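Local coordinates for pesticidal crystal protein Cry4Aa (Bacillus thuringiensis, PDB 2C9K) that promotes colloid-osmotic lysis by binding to the midgut epithelial cells of insects, acting as a mosquito-larvicidal toxin, at residues N311-H316 / N371-M376; N300-A305 / D341-L346; I360-K365 / I398-N403. One frame throughout, in Å; residues are numbered along the deposited sequence.

Overall arrangement
From the N terminus, the chain passes the helical domain and enters the middle, β-prism domain, where all three contacts lie. Contact 2 closes first: strand 342-347 returns to the edge of strand 294-303, after the chain has formed strands 313-322 and 329-335. Strand 353-362 then opens a second four-stranded sheet, and contact 1 ties its strand 373-381 back to strand 313-322 of the first. Contact 3 closes last, bringing strand 402-407 alongside 353-362. Contacts 2 and 3 follow in series, one within each antiparallel sheet, about 19 Å apart between centres. Contact 1 alternates along the chain with both and bridges the two sheets; none lies wholly within another.

Contact 1 of 3, residues N311-H316 / N371-M376; sequences NFFTSH and NNISKM
With CG anti to the carbonyl carbon in both N372 (chi1 -62°) and F313 (chi1 -68°), the N372 amide is set beside the F313 backbone and the F313 ring beside the start of strand 373-381. Here two sheets of the β-prism domain meet, and the segments 313-316 and 373-376 run at 79° to each other rather than side by side. F313 is gripped by both of its backbone polar groups. Its N donates to I373 O at 2.7 Å, and its O accepts N372 ND2 at 2.9 Å in a nearly straight bond, with the acceptor in the plane of the asparagine amide. Asparagine suits this place because its short side chain carries an N-H from the end of one sheet to a backbone carbonyl of the other. The same ND2 lies 3.7 Å from CD1 of F312, whose ring crosses the amide obliquely. S374 and K375 form a classic β bulge opposite I360 of the neighbouring strand. Serine fits here because its side chain is small: CB packs on CB of F312 while OG makes a weak bond to I360 O. F313 supplies the apolar part of this buried contact, and its ring also meets F301 edge-to-face. I373 CG2 lies 4.1 Å from F313 CD1, and the M376 chain, bent at its thioether, carries CE to 4.0 Å from F313 CE1.

Contact 2 of 3, residues N300-A305 / D341-L346; sequences NFYEKA and DKLKSL
E303 reaches across to K342 and K344 on the adjacent antiparallel strand, and its side chain changes character atom by atom. CB lies 4.0 Å from K342 O. CG, placed between the backbone N and the carbonyl carbon (chi1 55°), lies 3.3 Å from K342 O and 3.5 Å from K342 CB. The E303 and K342 side chains lie side by side, pointing the same way. CD then sits 3.9 Å from both K342 CB and K344 CE, passing from the aliphatic part of one lysine to that of the other. At the tip, OE1 forms a salt bridge with K344 NZ at 3.1 Å and also accepts the G394 N-H, while K344 NZ has a second partner in T392 O. OE2 stays 4.4 Å from K342 NZ, near enough for attraction but beyond a salt bridge. Lysines suit this face, since their long methylene chains pack while their ammonium groups probably balance the glutamate. On the face bearing N300, Y302, L343 and S345, L343 CD1 stands 3.4 Å above the centre of the Y302 ring in a CH-pi contact. Farther along, S345 OG donates to N300 OD1 at 2.7 Å from above the carbonyl plane. Paired backbone bonds join F301 with K344, and E303 N donates to K342 O. Strands 294-303 and 342-347 are thereby joined as the first and fourth strands of a Greek key sheet.

Contact 3 of 3, residues I360-K365 / I398-N403; sequences ISLDNK and ITYDVN
S361 and N403 form the close-knit end of this contact, an antiparallel hydrogen-bonded pair in which N403 N donates to S361 O at 2.7 Å and S361 N returns a bond to N403 O. Beside it, apolar branches fit together: I360 CG2 meets V402 CB at 3.6 Å, and L362 CD2 touches I398 CD1 at 3.5 Å. In L362, CG stands anti to the carbonyl carbon (chi1 -62°). CD2 is the branch that does the touching, and it also comes near V402 CG1 and the Y400 ring; branched aliphatic residues suit such interlocking. A water links the serine and asparagine side chains to the backbone, accepting from S361 OG and N403 ND2 and donating to L362 O. Past L362 the pairing thins out. D363 N donates to D401 O at 3.2 Å from above the carbonyl plane, and N403 ND2 gives only a weak bond, 3.4 Å long, to D363 OD1. Farthest out, the bent chain of exposed K365 crosses D401 at about a right angle, and NZ meets OD2 at 2.7 Å in a salt bridge. D401 also touches a crystal neighbour, so its pose may partly reflect the lattice. The pairing puts strand 402-407 at the edge of the second sheet of the toxin's β-prism domain, which repeats the 3-2-1-4 strand order of the first.

Contact 1 of 3, residues N311-H316 / N371-M376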
ATOM      1  N   ASN A 311      17.050   7.485 -32.339  1.00 44.95           N
ATOM      2  CA  ASN A 311      17.941   7.134 -31.247  1.00 41.35           C
ATOM      3  C   ASN A 311      17.004   6.645 -30.142  1.00 39.01           C
ATOM      4  O   ASN A 311      15.801   6.926 -30.154  1.00 37.01           O
ATOM      5  CB  ASN A 311      18.730   8.357 -30.760  1.00 40.44           C
ATOM      6  CG  ASN A 311      20.038   7.981 -30.060  1.00 43.00           C
ATOM      7  OD1 ASN A 311      20.118   6.977 -29.346  1.00 44.72           O
ATOM      8  ND2 ASN A 311      21.068   8.800 -30.257  1.00 43.48           N
ATOM      9  N   PHE A 312      17.548   5.884 -29.206  1.00 36.06           N
ATOM     10  CA  PHE A 312      16.755   5.392 -28.104  1.00 34.05           C
ATOM     11  C   PHE A 312      17.680   5.130 -26.936  1.00 33.52           C
ATOM     12  O   PHE A 312      18.905   5.174 -27.080  1.00 31.97           O
ATOM     13  CB  PHE A 312      15.984   4.124 -28.508  1.00 33.65           C
ATOM     14  CG  PHE A 312      16.847   3.014 -29.034  1.00 32.55           C
ATOM     15  CD1 PHE A 312      17.735   2.342 -28.200  1.00 32.45           C
ATOM     16  CD2 PHE A 312      16.759   2.626 -30.365  1.00 32.50           C
ATOM     17  CE1 PHE A 312      18.524   1.301 -28.682  1.00 31.02           C
ATOM     18  CE2 PHE A 312      17.541   1.588 -30.854  1.00 32.75           C
ATOM     19  CZ  PHE A 312      18.426   0.924 -30.008  1.00 31.89           C
ATOM     20  N   PHE A 313      17.100   4.880 -25.768  1.00 32.39           N
ATOM     21  CA  PHE A 313      17.919   4.629 -24.606  1.00 31.74           C
ATOM     22  C   PHE A 313      18.380   3.187 -24.568  1.00 32.08           C
ATOM     23  O   PHE A 313      17.600   2.242 -24.456  1.00 31.35           O
ATOM     24  CB  PHE A 313      17.174   5.035 -23.339  1.00 31.37           C
ATOM     25  CG  PHE A 313      16.962   6.518 -23.228  1.00 30.76           C
ATOM     26  CD1 PHE A 313      15.680   7.051 -23.147  1.00 30.42           C
ATOM     27  CD2 PHE A 313      18.052   7.387 -23.244  1.00 30.31           C
ATOM     28  CE1 PHE A 313      15.484   8.429 -23.084  1.00 31.06           C
ATOM     29  CE2 PHE A 313      17.870   8.764 -23.181  1.00 29.75           C
ATOM     30  CZ  PHE A 313      16.583   9.289 -23.101  1.00 30.69           C
ATOM     31  N   THR A 314      19.685   3.046 -24.710  1.00 32.44           N
ATOM     32  CA  THR A 314      20.343   1.766 -24.715  1.00 32.19           C
ATOM     33  C   THR A 314      20.190   1.008 -23.412  1.00 32.11           C
ATOM     34  O   THR A 314      19.849  -0.173 -23.411  1.00 31.62           O
ATOM     35  CB  THR A 314      21.822   1.976 -25.024  1.00 32.57           C
ATOM     36  OG1 THR A 314      22.023   1.817 -26.433  1.00 36.60           O
ATOM     37  CG2 THR A 314      22.697   1.016 -24.250  1.00 31.64           C
ATOM     38  N   SER A 315      20.446   1.701 -22.307  1.00 32.36           N
ATOM     39  CA  SER A 315      20.384   1.097 -20.978  1.00 32.08           C
ATOM     40  C   SER A 315      20.077   2.164 -19.928  1.00 31.16           C
ATOM     41  O   SER A 315      19.887   3.330 -20.272  1.00 31.98           O
ATOM     42  CB  SER A 315      21.734   0.451 -20.673  1.00 31.90           C
ATOM     43  OG  SER A 315      22.778   1.381 -20.919  1.00 30.34           O
ATOM     44  N   HIS A 316      20.029   1.775 -18.655  1.00 28.87           N
ATOM     45  CA  HIS A 316      19.765   2.749 -17.603  1.00 29.10           C
ATOM     46  C   HIS A 316      20.075   2.227 -16.214  1.00 28.48           C
ATOM     47  O   HIS A 316      20.342   1.047 -16.036  1.00 29.80           O
ATOM     48  CB  HIS A 316      18.303   3.210 -17.643  1.00 28.88           C
ATOM     49  CG  HIS A 316      17.339   2.222 -17.067  1.00 30.52           C
ATOM     50  ND1 HIS A 316      17.027   1.032 -17.687  1.00 32.25           N
ATOM     51  CD2 HIS A 316      16.609   2.254 -15.927  1.00 30.76           C
ATOM     52  CE1 HIS A 316      16.142   0.376 -16.957  1.00 30.12           C
ATOM     53  NE2 HIS A 316      15.872   1.096 -15.884  1.00 29.56           N
ATOM     54  N   ASN A 371      12.501  -2.253 -28.923  1.00 34.54           N
ATOM     55  CA  ASN A 371      11.243  -1.620 -28.516  1.00 34.23           C
ATOM     56  C   ASN A 371      11.514  -0.739 -27.298  1.00 34.18           C
ATOM     57  O   ASN A 371      10.623  -0.462 -26.490  1.00 32.38           O
ATOM     58  CB  ASN A 371      10.138  -2.651 -28.212  1.00 33.39           C
ATOM     59  CG  ASN A 371      10.512  -3.645 -27.114  1.00 34.54           C
ATOM     60  OD1 ASN A 371       9.711  -4.509 -26.768  1.00 35.77           O
ATOM     61  ND2 ASN A 371      11.718  -3.532 -26.572  1.00 34.02           N
ATOM     62  N   ASN A 372      12.768  -0.296 -27.211  1.00 33.46           N
ATOM     63  CA  ASN A 372      13.279   0.563 -26.146  1.00 33.87           C
ATOM     64  C   ASN A 372      12.565   1.903 -25.987  1.00 34.48           C
ATOM     65  O   ASN A 372      11.813   2.340 -26.857  1.00 34.43           O
ATOM     66  CB  ASN A 372      14.756   0.869 -26.397  1.00 32.91           C
ATOM     67  CG  ASN A 372      15.616  -0.360 -26.385  1.00 33.49           C
ATOM     68  OD1 ASN A 372      15.264  -1.387 -26.968  1.00 33.68           O
ATOM     69  ND2 ASN A 372      16.766  -0.262 -25.730  1.00 32.56           N
ATOM     70  N   ILE A 373      12.837   2.552 -24.860  1.00 34.73           N
ATOM     71  CA  ILE A 373      12.285   3.866 -24.566  1.00 35.89           C
ATOM     72  C   ILE A 373      13.220   4.874 -25.236  1.00 35.86           C
ATOM     73  O   ILE A 373      14.440   4.795 -25.083  1.00 34.96           O
ATOM     74  CB  ILE A 373      12.264   4.140 -23.036  1.00 36.29           C
ATOM     75  CG1 ILE A 373      11.298   3.179 -22.343  1.00 36.85           C
ATOM     76  CG2 ILE A 373      11.850   5.575 -22.767  1.00 36.36           C
ATOM     77  CD1 ILE A 373      11.222   3.365 -20.840  1.00 35.97           C
ATOM     78  N   SER A 374      12.659   5.812 -25.987  1.00 36.08           N
ATOM     79  CA  SER A 374      13.481   6.810 -26.653  1.00 37.26           C
ATOM     80  C   SER A 374      13.149   8.212 -26.153  1.00 38.23           C
ATOM     81  O   SER A 374      13.898   9.155 -26.398  1.00 39.04           O
ATOM     82  CB  SER A 374      13.291   6.742 -28.174  1.00 37.11           C
ATOM     83  OG  SER A 374      12.006   7.205 -28.561  1.00 39.03           O
ATOM     84  N   LYS A 375      12.037   8.347 -25.439  1.00 38.73           N
ATOM     85  CA  LYS A 375      11.641   9.650 -24.920  1.00 39.95           C
ATOM     86  C   LYS A 375      10.726   9.539 -23.693  1.00 39.67           C
ATOM     87  O   LYS A 375       9.885   8.636 -23.611  1.00 39.64           O
ATOM     88  CB  LYS A 375      10.935  10.442 -26.024  1.00 41.77           C
ATOM     89  CG  LYS A 375      10.521  11.841 -25.616  1.00 45.32           C
ATOM     90  CD  LYS A 375       9.594  12.457 -26.644  1.00 48.51           C
ATOM     91  CE  LYS A 375       9.144  13.843 -26.210  1.00 51.16           C
ATOM     92  NZ  LYS A 375      10.311  14.739 -25.998  1.00 53.18           N
ATOM     93  N   MET A 376      10.887  10.455 -22.742  1.00 37.86           N
ATOM     94  CA  MET A 376      10.056  10.437 -21.543  1.00 36.35           C
ATOM     95  C   MET A 376       9.661  11.817 -21.032  1.00 34.84           C
ATOM     96  O   MET A 376      10.473  12.733 -20.973  1.00 34.39           O
ATOM     97  CB  MET A 376      10.752   9.668 -20.416  1.00 36.70           C
ATOM     98  CG  MET A 376      10.852   8.182 -20.653  1.00 36.65           C
ATOM     99  SD  MET A 376      11.691   7.357 -19.302  1.00 37.16           S
ATOM    100  CE  MET A 376      13.396   7.617 -19.779  1.00 36.69           C
TER

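Contact 2 of 3, residues N300-A305 / D341-L346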
ATOM      1  N   ASN A 300      18.836   7.598 -14.766  1.00 32.01           N
ATOM      2  CA  ASN A 300      19.956   7.757 -15.685  1.00 34.23           C
ATOM      3  C   ASN A 300      19.864   6.836 -16.897  1.00 35.74           C
ATOM      4  O   ASN A 300      20.137   5.643 -16.796  1.00 36.94           O
ATOM      5  CB  ASN A 300      21.248   7.490 -14.916  1.00 34.70           C
ATOM      6  CG  ASN A 300      21.315   8.272 -13.615  1.00 36.03           C
ATOM      7  OD1 ASN A 300      21.720   9.434 -13.593  1.00 35.76           O
ATOM      8  ND2 ASN A 300      20.893   7.643 -12.524  1.00 36.47           N
ATOM      9  N   PHE A 301      19.484   7.403 -18.040  1.00 37.65           N
ATOM     10  CA  PHE A 301      19.347   6.650 -19.286  1.00 37.81           C
ATOM     11  C   PHE A 301      20.435   6.990 -20.300  1.00 37.80           C
ATOM     12  O   PHE A 301      20.627   8.154 -20.646  1.00 36.62           O
ATOM     13  CB  PHE A 301      17.986   6.926 -19.932  1.00 37.77           C
ATOM     14  CG  PHE A 301      16.836   6.273 -19.233  1.00 38.89           C
ATOM     15  CD1 PHE A 301      16.432   6.702 -17.975  1.00 40.06           C
ATOM     16  CD2 PHE A 301      16.156   5.218 -19.833  1.00 39.89           C
ATOM     17  CE1 PHE A 301      15.361   6.088 -17.320  1.00 40.42           C
ATOM     18  CE2 PHE A 301      15.085   4.596 -19.188  1.00 40.87           C
ATOM     19  CZ  PHE A 301      14.686   5.030 -17.930  1.00 40.93           C
ATOM     20  N   TYR A 302      21.144   5.970 -20.775  1.00 38.64           N
ATOM     21  CA  TYR A 302      22.190   6.169 -21.773  1.00 39.78           C
ATOM     22  C   TYR A 302      21.595   6.126 -23.182  1.00 41.17           C
ATOM     23  O   TYR A 302      20.771   5.266 -23.489  1.00 41.96           O
ATOM     24  CB  TYR A 302      23.259   5.082 -21.682  1.00 38.60           C
ATOM     25  CG  TYR A 302      24.106   5.101 -20.440  1.00 38.28           C
ATOM     26  CD1 TYR A 302      23.749   4.357 -19.317  1.00 39.40           C
ATOM     27  CD2 TYR A 302      25.294   5.825 -20.400  1.00 38.61           C
ATOM     28  CE1 TYR A 302      24.566   4.330 -18.182  1.00 38.34           C
ATOM     29  CE2 TYR A 302      26.115   5.809 -19.275  1.00 37.43           C
ATOM     30  CZ  TYR A 302      25.745   5.059 -18.172  1.00 37.63           C
ATOM     31  OH  TYR A 302      26.555   5.046 -17.064  1.00 37.47           O
ATOM     32  N   GLU A 303      22.019   7.052 -24.036  1.00 43.28           N
ATOM     33  CA  GLU A 303      21.548   7.103 -25.418  1.00 45.96           C
ATOM     34  C   GLU A 303      22.713   6.716 -26.319  1.00 46.14           C
ATOM     35  O   GLU A 303      23.852   6.639 -25.865  1.00 45.07           O
ATOM     36  CB  GLU A 303      21.094   8.515 -25.771  1.00 48.17           C
ATOM     37  CG  GLU A 303      22.170   9.554 -25.514  1.00 50.74           C
ATOM     38  CD  GLU A 303      21.826  10.906 -26.090  1.00 52.02           C
ATOM     39  OE1 GLU A 303      20.761  11.455 -25.736  1.00 52.90           O
ATOM     40  OE2 GLU A 303      22.630  11.419 -26.897  1.00 52.74           O
ATOM     41  N   LYS A 304      22.434   6.478 -27.596  1.00 47.18           N
ATOM     42  CA  LYS A 304      23.493   6.104 -28.528  1.00 48.79           C
ATOM     43  C   LYS A 304      24.275   7.328 -29.005  1.00 49.51           C
ATOM     44  O   LYS A 304      23.716   8.420 -29.141  1.00 49.66           O
ATOM     45  CB  LYS A 304      22.901   5.346 -29.724  1.00 48.49           C
ATOM     46  CG  LYS A 304      22.428   3.940 -29.372  1.00 48.18           C
ATOM     47  CD  LYS A 304      21.910   3.177 -30.577  1.00 46.98           C
ATOM     48  CE  LYS A 304      20.610   3.762 -31.090  1.00 48.13           C
ATOM     49  NZ  LYS A 304      20.080   2.956 -32.232  1.00 49.70           N
ATOM     50  N   ALA A 305      25.571   7.139 -29.246  1.00 50.16           N
ATOM     51  CA  ALA A 305      26.446   8.218 -29.704  1.00 51.54           C
ATOM     52  C   ALA A 305      25.978   8.855 -31.008  1.00 52.65           C
ATOM     53  O   ALA A 305      26.242  10.032 -31.258  1.00 53.31           O
ATOM     54  CB  ALA A 305      27.857   7.701 -29.872  1.00 50.97           C
ATOM     55  N   ASP A 341      28.248   5.416 -25.256  1.00 56.48           N
ATOM     56  CA  ASP A 341      26.949   6.093 -25.199  1.00 56.46           C
ATOM     57  C   ASP A 341      26.903   7.281 -24.245  1.00 54.55           C
ATOM     58  O   ASP A 341      27.708   7.383 -23.324  1.00 54.31           O
ATOM     59  CB  ASP A 341      25.852   5.099 -24.824  1.00 59.32           C
ATOM     60  CG  ASP A 341      26.364   3.965 -23.973  1.00 62.37           C
ATOM     61  OD1 ASP A 341      27.253   4.208 -23.124  1.00 63.38           O
ATOM     62  OD2 ASP A 341      25.865   2.831 -24.150  1.00 63.01           O
ATOM     63  N   LYS A 342      25.945   8.173 -24.479  1.00 52.64           N
ATOM     64  CA  LYS A 342      25.779   9.371 -23.666  1.00 51.82           C
ATOM     65  C   LYS A 342      24.777   9.234 -22.529  1.00 50.56           C
ATOM     66  O   LYS A 342      23.698   8.667 -22.692  1.00 50.50           O
ATOM     67  CB  LYS A 342      25.347  10.553 -24.536  1.00 53.38           C
ATOM     68  CG  LYS A 342      26.479  11.348 -25.153  1.00 55.27           C
ATOM     69  CD  LYS A 342      25.954  12.679 -25.678  1.00 55.96           C
ATOM     70  CE  LYS A 342      25.349  13.512 -24.550  1.00 55.64           C
ATOM     71  NZ  LYS A 342      24.776  14.806 -25.026  1.00 55.26           N
ATOM     72  N   LEU A 343      25.134   9.796 -21.382  1.00 48.45           N
ATOM     73  CA  LEU A 343      24.280   9.750 -20.214  1.00 46.30           C
ATOM     74  C   LEU A 343      23.334  10.955 -20.176  1.00 44.88           C
ATOM     75  O   LEU A 343      23.770  12.104 -20.197  1.00 44.28           O
ATOM     76  CB  LEU A 343      25.144   9.705 -18.945  1.00 47.00           C
ATOM     77  CG  LEU A 343      24.461   9.291 -17.632  1.00 47.97           C
ATOM     78  CD1 LEU A 343      23.751   7.964 -17.839  1.00 50.35           C
ATOM     79  CD2 LEU A 343      25.477   9.167 -16.511  1.00 45.40           C
ATOM     80  N   LYS A 344      22.035  10.676 -20.157  1.00 43.57           N
ATOM     81  CA  LYS A 344      21.004  11.712 -20.077  1.00 41.33           C
ATOM     82  C   LYS A 344      20.346  11.475 -18.729  1.00 40.72           C
ATOM     83  O   LYS A 344      19.511  10.583 -18.587  1.00 40.38           O
ATOM     84  CB  LYS A 344      19.955  11.547 -21.183  1.00 40.14           C
ATOM     85  CG  LYS A 344      20.383  11.993 -22.569  1.00 39.22           C
ATOM     86  CD  LYS A 344      20.597  13.489 -22.625  1.00 38.17           C
ATOM     87  CE  LYS A 344      20.599  13.996 -24.055  1.00 38.23           C
ATOM     88  NZ  LYS A 344      19.243  13.963 -24.679  1.00 35.50           N
ATOM     89  N   SER A 345      20.723  12.277 -17.743  1.00 39.65           N
ATOM     90  CA  SER A 345      20.201  12.122 -16.394  1.00 38.28           C
ATOM     91  C   SER A 345      19.130  13.136 -15.968  1.00 37.28           C
ATOM     92  O   SER A 345      19.104  14.263 -16.447  1.00 38.41           O
ATOM     93  CB  SER A 345      21.381  12.156 -15.417  1.00 37.40           C
ATOM     94  OG  SER A 345      20.950  12.016 -14.080  1.00 40.73           O
ATOM     95  N   LEU A 346      18.237  12.705 -15.077  1.00 36.70           N
ATOM     96  CA  LEU A 346      17.172  13.549 -14.521  1.00 34.93           C
ATOM     97  C   LEU A 346      17.229  13.413 -12.998  1.00 34.97           C
ATOM     98  O   LEU A 346      16.875  12.368 -12.448  1.00 35.18           O
ATOM     99  CB  LEU A 346      15.790  13.105 -15.004  1.00 33.89           C
ATOM    100  CG  LEU A 346      14.630  13.683 -14.176  1.00 33.64           C
ATOM    101  CD1 LEU A 346      14.592  15.191 -14.327  1.00 32.01           C
ATOM    102  CD2 LEU A 346      13.308  13.086 -14.624  1.00 31.63           C
TER

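Contact 3 of 3, residues I360-K365 / I398-N403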
ATOM      1  N   ILE A 360       7.601   7.173 -24.651  1.00 28.62           N
ATOM      2  CA  ILE A 360       7.542   6.881 -26.075  1.00 29.47           C
ATOM      3  C   ILE A 360       8.632   5.856 -26.344  1.00 30.88           C
ATOM      4  O   ILE A 360       9.819   6.137 -26.188  1.00 31.48           O
ATOM      5  CB  ILE A 360       7.824   8.119 -26.966  1.00 30.24           C
ATOM      6  CG1 ILE A 360       6.750   9.193 -26.760  1.00 29.56           C
ATOM      7  CG2 ILE A 360       7.857   7.699 -28.435  1.00 28.50           C
ATOM      8  CD1 ILE A 360       6.830   9.899 -25.417  1.00 31.41           C
ATOM      9  N   SER A 361       8.223   4.660 -26.737  1.00 31.67           N
ATOM     10  CA  SER A 361       9.167   3.596 -27.022  1.00 32.08           C
ATOM     11  C   SER A 361       8.992   3.103 -28.458  1.00 32.04           C
ATOM     12  O   SER A 361       7.960   3.352 -29.089  1.00 31.70           O
ATOM     13  CB  SER A 361       8.941   2.448 -26.041  1.00 33.15           C
ATOM     14  OG  SER A 361       7.566   2.103 -25.996  1.00 33.46           O
ATOM     15  N   LEU A 362      10.004   2.408 -28.971  1.00 31.03           N
ATOM     16  CA  LEU A 362       9.943   1.880 -30.324  1.00 29.95           C
ATOM     17  C   LEU A 362       8.951   0.723 -30.361  1.00 29.40           C
ATOM     18  O   LEU A 362       8.852  -0.043 -29.405  1.00 30.41           O
ATOM     19  CB  LEU A 362      11.336   1.424 -30.770  1.00 28.51           C
ATOM     20  CG  LEU A 362      12.374   2.553 -30.819  1.00 27.43           C
ATOM     21  CD1 LEU A 362      13.709   2.014 -31.273  1.00 28.66           C
ATOM     22  CD2 LEU A 362      11.906   3.636 -31.774  1.00 26.78           C
ATOM     23  N   ASP A 363       8.204   0.616 -31.454  0.50 28.84           N
ATOM     24  CA  ASP A 363       7.211  -0.436 -31.606  0.50 28.74           C
ATOM     25  C   ASP A 363       7.693  -1.510 -32.571  0.50 28.72           C
ATOM     26  O   ASP A 363       7.459  -1.433 -33.776  0.50 28.90           O
ATOM     27  CB  ASP A 363       5.898   0.175 -32.087  0.50 30.33           C
ATOM     28  CG  ASP A 363       4.889  -0.867 -32.517  1.00 33.88           C
ATOM     29  OD1 ASP A 363       4.823  -1.946 -31.887  1.00 36.55           O
ATOM     30  OD2 ASP A 363       4.146  -0.596 -33.485  1.00 35.61           O
ATOM     31  N   ASN A 364       8.363  -2.518 -32.018  1.00 28.53           N
ATOM     32  CA  ASN A 364       8.926  -3.626 -32.786  1.00 28.24           C
ATOM     33  C   ASN A 364       7.962  -4.416 -33.663  1.00 27.90           C
ATOM     34  O   ASN A 364       8.392  -5.288 -34.419  1.00 28.09           O
ATOM     35  CB  ASN A 364       9.645  -4.602 -31.852  1.00 28.49           C
ATOM     36  CG  ASN A 364       8.744  -5.122 -30.746  1.00 29.84           C
ATOM     37  OD1 ASN A 364       8.821  -6.289 -30.374  1.00 31.87           O
ATOM     38  ND2 ASN A 364       7.892  -4.253 -30.209  1.00 28.26           N
ATOM     39  N   LYS A 365       6.670  -4.130 -33.571  1.00 28.16           N
ATOM     40  CA  LYS A 365       5.702  -4.848 -34.394  1.00 30.34           C
ATOM     41  C   LYS A 365       5.883  -6.351 -34.196  1.00 31.78           C
ATOM     42  O   LYS A 365       6.017  -7.099 -35.168  1.00 31.26           O
ATOM     43  CB  LYS A 365       5.915  -4.521 -35.875  1.00 31.40           C
ATOM     44  CG  LYS A 365       5.908  -3.045 -36.225  1.00 32.22           C
ATOM     45  CD  LYS A 365       4.524  -2.449 -36.118  1.00 33.47           C
ATOM     46  CE  LYS A 365       4.509  -1.043 -36.688  1.00 34.11           C
ATOM     47  NZ  LYS A 365       5.002  -1.022 -38.100  1.00 36.17           N
ATOM     48  N   ILE A 398      12.178  11.022 -34.532  1.00 50.44           N
ATOM     49  CA  ILE A 398      11.912   9.588 -34.598  1.00 50.95           C
ATOM     50  C   ILE A 398      11.130   9.189 -35.863  1.00 49.66           C
ATOM     51  O   ILE A 398      10.059   9.726 -36.154  1.00 48.08           O
ATOM     52  CB  ILE A 398      11.158   9.117 -33.314  1.00 52.24           C
ATOM     53  CG1 ILE A 398      11.024   7.593 -33.299  1.00 52.14           C
ATOM     54  CG2 ILE A 398       9.797   9.783 -33.225  1.00 54.21           C
ATOM     55  CD1 ILE A 398      12.310   6.880 -32.947  1.00 52.33           C
ATOM     56  N   THR A 399      11.693   8.242 -36.610  0.50 49.13           N
ATOM     57  CA  THR A 399      11.098   7.753 -37.851  0.50 48.73           C
ATOM     58  C   THR A 399      10.244   6.516 -37.639  0.50 48.47           C
ATOM     59  O   THR A 399       9.082   6.479 -38.041  0.50 48.18           O
ATOM     60  CB  THR A 399      12.183   7.381 -38.884  0.50 48.95           C
ATOM     61  OG1 THR A 399      12.882   8.559 -39.294  1.00 48.34           O
ATOM     62  CG2 THR A 399      11.557   6.707 -40.100  1.00 49.98           C
ATOM     63  N   TYR A 400      10.837   5.500 -37.021  1.00 48.48           N
ATOM     64  CA  TYR A 400      10.152   4.238 -36.759  1.00 48.95           C
ATOM     65  C   TYR A 400       8.816   4.457 -36.059  1.00 47.84           C
ATOM     66  O   TYR A 400       8.575   5.507 -35.463  1.00 47.96           O
ATOM     67  CB  TYR A 400      11.018   3.337 -35.874  1.00 50.54           C
ATOM     68  CG  TYR A 400      12.446   3.167 -36.341  1.00 53.60           C
ATOM     69  CD1 TYR A 400      13.422   2.662 -35.476  1.00 55.03           C
ATOM     70  CD2 TYR A 400      12.830   3.527 -37.634  1.00 54.05           C
ATOM     71  CE1 TYR A 400      14.748   2.525 -35.885  1.00 56.89           C
ATOM     72  CE2 TYR A 400      14.147   3.393 -38.057  1.00 56.81           C
ATOM     73  CZ  TYR A 400      15.105   2.897 -37.177  1.00 58.55           C
ATOM     74  OH  TYR A 400      16.421   2.801 -37.585  1.00 59.68           O
ATOM     75  N   ASP A 401       7.940   3.462 -36.145  1.00 45.66           N
ATOM     76  CA  ASP A 401       6.658   3.551 -35.472  1.00 41.95           C
ATOM     77  C   ASP A 401       7.018   3.529 -33.993  1.00 38.48           C
ATOM     78  O   ASP A 401       8.032   2.944 -33.610  1.00 36.48           O
ATOM     79  CB  ASP A 401       5.796   2.345 -35.830  1.00 44.35           C
ATOM     80  CG  ASP A 401       5.375   2.344 -37.287  1.00 47.52           C
ATOM     81  OD1 ASP A 401       4.534   3.196 -37.655  1.00 49.47           O
ATOM     82  OD2 ASP A 401       5.887   1.504 -38.064  1.00 48.72           O
ATOM     83  N   VAL A 402       6.208   4.177 -33.164  1.00 35.65           N
ATOM     84  CA  VAL A 402       6.479   4.223 -31.730  1.00 32.99           C
ATOM     85  C   VAL A 402       5.206   3.961 -30.943  1.00 30.53           C
ATOM     86  O   VAL A 402       4.106   4.053 -31.483  1.00 31.15           O
ATOM     87  CB  VAL A 402       7.055   5.617 -31.286  1.00 33.50           C
ATOM     88  CG1 VAL A 402       8.446   5.844 -31.878  1.00 31.22           C
ATOM     89  CG2 VAL A 402       6.114   6.732 -31.718  1.00 32.64           C
ATOM     90  N   ASN A 403       5.368   3.624 -29.668  0.50 27.56           N
ATOM     91  CA  ASN A 403       4.234   3.384 -28.787  0.50 24.67           C
ATOM     92  C   ASN A 403       4.212   4.504 -27.761  0.50 23.10           C
ATOM     93  O   ASN A 403       5.258   5.028 -27.388  0.50 21.84           O
ATOM     94  CB  ASN A 403       4.367   2.041 -28.065  0.50 24.73           C
ATOM     95  CG  ASN A 403       4.088   0.857 -28.968  1.00 24.93           C
ATOM     96  OD1 ASN A 403       3.039   0.782 -29.615  1.00 23.89           O
ATOM     97  ND2 ASN A 403       5.024  -0.086 -29.009  1.00 25.91           N
TER
HETATM   98  O   HOH W   1       7.158  -0.115 -27.132  1.00 27.67           O